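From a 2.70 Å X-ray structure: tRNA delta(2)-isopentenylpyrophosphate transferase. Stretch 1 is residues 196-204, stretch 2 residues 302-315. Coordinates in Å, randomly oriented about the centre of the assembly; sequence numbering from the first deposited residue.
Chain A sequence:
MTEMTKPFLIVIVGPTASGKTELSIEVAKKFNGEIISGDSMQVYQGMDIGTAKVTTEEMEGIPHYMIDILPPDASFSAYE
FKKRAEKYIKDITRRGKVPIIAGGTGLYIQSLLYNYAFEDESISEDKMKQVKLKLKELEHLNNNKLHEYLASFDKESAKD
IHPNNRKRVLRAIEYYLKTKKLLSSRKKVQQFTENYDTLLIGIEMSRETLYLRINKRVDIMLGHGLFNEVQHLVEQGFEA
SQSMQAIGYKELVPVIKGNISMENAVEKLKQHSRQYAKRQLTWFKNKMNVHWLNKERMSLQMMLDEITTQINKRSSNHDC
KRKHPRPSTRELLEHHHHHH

Stretch 1 196-204: YDTLLIGIE
Stretch 2 302-315: MMLDEITTQINKRS

Residues 197-204 form a β-strand, and a helix that begins earlier in the chain packs along it, stretch 2 being residues 302-315. The two run nearly antiparallel, at 165° between their N-to-C directions, with axes 10.7 Å apart at closest approach. Strand phi/psi values are -67/145 at Thr-198, -75/113 at Leu-200, -124/143 at Ile-201, -132/147 at Gly-202, -98/119 at Ile-203 and -110/172 at Glu-204, but Asp-197 (-83/68) and Leu-199 (-123/73) have unusually low psi. The helix stays near -70/-35 through Ile-311, with i to i+4 hydrogen bonds such as Ile-307 N to Met-303 O (3.1 Å) and Ile-311 N to Ile-307 O (2.9 Å).

The register pairs alternate strand residues with successive helical turns. CA-CA distances are 8.9 Å for Asp-197 and Arg-314, 8.1 Å for Leu-199 and Gln-310, 8.3 Å for Ile-201 and Ile-307, and 9.0 Å for Ile-203 and Met-303. Steps of two along the strand thus meet steps of three or four along the helix, the basic rule of this contact. Leu-200 points away, and Gly-202 has no side chain to place.

Together the stretches bury 416 Å², graded from apolar to charged. At one end, Ile-203 (chi1 m, chi2 t) points sideways, but its end comes nearer, bringing CD1 4.1 Å from SE of Met-303, a selenomethionine with chi1 m and chi2 t. Next, Ile-201 points toward the helix with chi1 p and chi2 off-well at 97°; its CD1 lies 4.2 Å from CD1 of Ile-307 (m, t). These buried branched and flexible side chains fill the space between backbones without needing polar partners.

Leu-199 (t, p) is the most covered strand residue, at 90 Å². Its CD1 packs 3.5 Å from CG of Gln-310, whose aliphatic portion serves as an apolar surface here (chi1 -139°, chi2 p, chi3 176°), and its CD2 lies 3.9 Å from CG1 of Ile-311 (m, t).

Arg-314 closes the other end with chi1 m, chi2 m, chi3 t and chi4 -63°, burying 89 Å² though exposed overall. Its NE donates to OD2 of Asp-197 (chi1 t) at 3.0 Å, a hydrogen bond within a salt bridge, and its NH2 donates to the backbone O of Thr-198 at 2.9 Å. Both acceptors lie at the guanidinium edge, near its plane, where the N-H groups point. Thr-198 contributes its carbonyl, while its side chain (chi1 p) points away. NH2 also passes 3.7 Å from Leu-199 CA, so the long arginine covers the strand while its charge is met at the partly exposed Asp-197.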

# COMPACT_ATOMS: atom_id res chain seq x y z
N TYR A 196 -16.13 -5.76 2.98
CA TYR A 196 -15.98 -5.48 4.39
C TYR A 196 -16.23 -4.04 4.78
O TYR A 196 -16.19 -3.14 3.94
CB TYR A 196 -14.57 -5.87 4.85
CG TYR A 196 -14.11 -7.23 4.38
CD1 TYR A 196 -13.44 -7.38 3.16
CD2 TYR A 196 -14.33 -8.37 5.16
CE1 TYR A 196 -13.00 -8.64 2.74
CE2 TYR A 196 -13.90 -9.62 4.74
CZ TYR A 196 -13.24 -9.76 3.54
OH TYR A 196 -12.81 -11.01 3.17
N ASP A 197 -16.49 -3.84 6.07
CA ASP A 197 -16.69 -2.51 6.64
C ASP A 197 -15.27 -2.00 6.88
O ASP A 197 -14.84 -1.84 8.03
CB ASP A 197 -17.42 -2.61 7.98
CG ASP A 197 -17.42 -1.29 8.72
OD1 ASP A 197 -17.67 -1.27 9.95
OD2 ASP A 197 -17.17 -0.25 8.08
N THR A 198 -14.54 -1.75 5.80
CA THR A 198 -13.14 -1.32 5.85
C THR A 198 -12.79 0.04 6.44
O THR A 198 -13.53 1.01 6.30
CB THR A 198 -12.48 -1.40 4.44
OG1 THR A 198 -12.90 -0.29 3.65
CG2 THR A 198 -12.89 -2.70 3.73
N LEU A 199 -11.65 0.08 7.11
CA LEU A 199 -11.12 1.30 7.70
C LEU A 199 -9.74 1.42 7.06
O LEU A 199 -8.72 1.17 7.69
CB LEU A 199 -11.02 1.17 9.22
CG LEU A 199 -10.34 2.31 9.99
CD1 LEU A 199 -10.66 3.68 9.39
CD2 LEU A 199 -10.81 2.23 11.43
N LEU A 200 -9.73 1.78 5.78
CA LEU A 200 -8.51 1.89 5.01
C LEU A 200 -7.67 3.11 5.34
O LEU A 200 -8.08 4.24 5.06
CB LEU A 200 -8.86 1.87 3.53
CG LEU A 200 -7.73 1.76 2.52
CD1 LEU A 200 -7.04 0.40 2.63
CD2 LEU A 200 -8.32 1.93 1.12
N ILE A 201 -6.50 2.89 5.93
CA ILE A 201 -5.62 3.99 6.28
C ILE A 201 -4.23 3.80 5.64
O ILE A 201 -3.73 2.68 5.51
CB ILE A 201 -5.50 4.16 7.85
CG1 ILE A 201 -4.50 3.19 8.43
CG2 ILE A 201 -6.82 3.87 8.53
CD1 ILE A 201 -3.17 3.81 8.63
N GLY A 202 -3.64 4.91 5.21
CA GLY A 202 -2.33 4.87 4.57
C GLY A 202 -1.39 5.90 5.15
O GLY A 202 -1.81 6.98 5.56
N ILE A 203 -0.10 5.56 5.20
CA ILE A 203 0.91 6.47 5.72
C ILE A 203 1.58 7.16 4.55
O ILE A 203 2.19 6.52 3.70
CB ILE A 203 1.98 5.72 6.51
CG1 ILE A 203 1.33 4.88 7.61
CG2 ILE A 203 2.94 6.71 7.12
CD1 ILE A 203 2.32 4.03 8.37
N GLU A 204 1.46 8.47 4.51
CA GLU A 204 2.00 9.26 3.41
C GLU A 204 3.21 10.10 3.81
O GLU A 204 3.55 10.21 4.99
CB GLU A 204 0.90 10.17 2.89
CG GLU A 204 1.25 10.96 1.64
CD GLU A 204 0.41 12.21 1.49
OE1 GLU A 204 0.52 13.09 2.38
OE2 GLU A 204 -0.35 12.29 0.50
N MSE A 302 0.88 9.14 17.75
CA MSE A 302 -0.13 10.05 17.25
C MSE A 302 -1.02 9.38 16.22
O MSE A 302 -2.22 9.65 16.17
CB MSE A 302 0.53 11.28 16.63
CG MSE A 302 1.06 12.24 17.66
SE MSE A 302 2.27 13.48 16.85
CE MSE A 302 1.01 14.62 15.91
N MSE A 303 -0.45 8.50 15.41
CA MSE A 303 -1.23 7.80 14.41
C MSE A 303 -2.19 6.85 15.12
O MSE A 303 -3.36 6.80 14.78
CB MSE A 303 -0.32 7.00 13.49
CG MSE A 303 0.68 7.84 12.72
SE MSE A 303 1.58 6.81 11.31
CE MSE A 303 3.39 6.79 12.03
N LEU A 304 -1.70 6.12 16.12
CA LEU A 304 -2.52 5.19 16.87
C LEU A 304 -3.72 5.89 17.48
O LEU A 304 -4.72 5.25 17.78
CB LEU A 304 -1.71 4.49 17.96
CG LEU A 304 -2.43 3.47 18.86
CD1 LEU A 304 -3.02 2.35 18.04
CD2 LEU A 304 -1.44 2.92 19.86
N ASP A 305 -3.63 7.20 17.66
CA ASP A 305 -4.75 7.93 18.22
C ASP A 305 -5.73 8.34 17.16
O ASP A 305 -6.92 8.42 17.42
CB ASP A 305 -4.27 9.17 18.97
CG ASP A 305 -3.68 8.81 20.31
OD1 ASP A 305 -4.33 8.03 21.05
OD2 ASP A 305 -2.57 9.31 20.63
N GLU A 306 -5.22 8.62 15.97
CA GLU A 306 -6.07 9.00 14.86
C GLU A 306 -6.98 7.82 14.56
O GLU A 306 -8.17 7.99 14.30
CB GLU A 306 -5.22 9.31 13.63
CG GLU A 306 -5.14 10.79 13.31
CD GLU A 306 -6.45 11.33 12.79
OE1 GLU A 306 -6.95 10.78 11.78
OE2 GLU A 306 -6.97 12.31 13.39
N ILE A 307 -6.40 6.62 14.59
CA ILE A 307 -7.13 5.39 14.32
C ILE A 307 -8.07 5.05 15.47
O ILE A 307 -9.15 4.51 15.25
CB ILE A 307 -6.14 4.20 14.12
CG1 ILE A 307 -5.32 4.42 12.85
CG2 ILE A 307 -6.90 2.88 14.00
CD1 ILE A 307 -4.29 3.36 12.61
N THR A 308 -7.67 5.39 16.69
CA THR A 308 -8.48 5.10 17.85
C THR A 308 -9.74 5.94 17.83
O THR A 308 -10.79 5.52 18.30
CB THR A 308 -7.66 5.32 19.15
OG1 THR A 308 -8.14 4.46 20.18
CG2 THR A 308 -7.75 6.76 19.61
N THR A 309 -9.65 7.13 17.25
CA THR A 309 -10.80 8.01 17.16
C THR A 309 -11.75 7.49 16.09
O THR A 309 -12.96 7.58 16.22
CB THR A 309 -10.36 9.43 16.78
OG1 THR A 309 -9.48 9.93 17.79
CG2 THR A 309 -11.56 10.35 16.63
N GLN A 310 -11.16 6.96 15.03
CA GLN A 310 -11.93 6.42 13.93
C GLN A 310 -12.64 5.14 14.40
O GLN A 310 -13.76 4.86 13.98
CB GLN A 310 -11.00 6.12 12.76
CG GLN A 310 -11.54 6.48 11.38
CD GLN A 310 -11.61 7.99 11.14
OE1 GLN A 310 -11.97 8.43 10.05
NE2 GLN A 310 -11.28 8.77 12.16
N ILE A 311 -12.00 4.37 15.28
CA ILE A 311 -12.60 3.14 15.78
C ILE A 311 -13.67 3.40 16.85
O ILE A 311 -14.56 2.57 17.06
CB ILE A 311 -11.54 2.18 16.38
CG1 ILE A 311 -10.57 1.73 15.29
CG2 ILE A 311 -12.22 0.96 16.98
CD1 ILE A 311 -9.37 0.99 15.81
N ASN A 312 -13.57 4.53 17.54
CA ASN A 312 -14.56 4.87 18.56
C ASN A 312 -15.87 5.36 17.90
O ASN A 312 -16.75 5.89 18.58
CB ASN A 312 -14.02 5.93 19.55
CG ASN A 312 -12.97 5.36 20.52
OD1 ASN A 312 -12.79 4.14 20.64
ND2 ASN A 312 -12.29 6.26 21.23
N LYS A 313 -16.00 5.14 16.59
CA LYS A 313 -17.22 5.50 15.84
C LYS A 313 -17.85 4.18 15.38
O LYS A 313 -19.05 3.95 15.59
CB LYS A 313 -16.92 6.39 14.62
CG LYS A 313 -16.38 7.78 14.97
CD LYS A 313 -17.31 8.50 15.93
CE LYS A 313 -16.57 9.53 16.80
NZ LYS A 313 -17.48 10.30 17.72
N ARG A 314 -17.03 3.32 14.77
CA ARG A 314 -17.47 2.01 14.29
C ARG A 314 -18.14 1.23 15.42
O ARG A 314 -18.82 0.23 15.17
CB ARG A 314 -16.29 1.18 13.76
CG ARG A 314 -15.67 1.64 12.46
CD ARG A 314 -16.60 1.49 11.26
NE ARG A 314 -15.86 1.59 10.00
CZ ARG A 314 -15.20 2.67 9.59
NH1 ARG A 314 -15.19 3.77 10.33
NH2 ARG A 314 -14.53 2.65 8.45
N SER A 315 -17.92 1.67 16.66
CA SER A 315 -18.51 1.01 17.82
C SER A 315 -19.62 1.86 18.45
O SER A 315 -20.81 1.48 18.27
CB SER A 315 -17.43 0.66 18.86
OG SER A 315 -16.67 1.80 19.25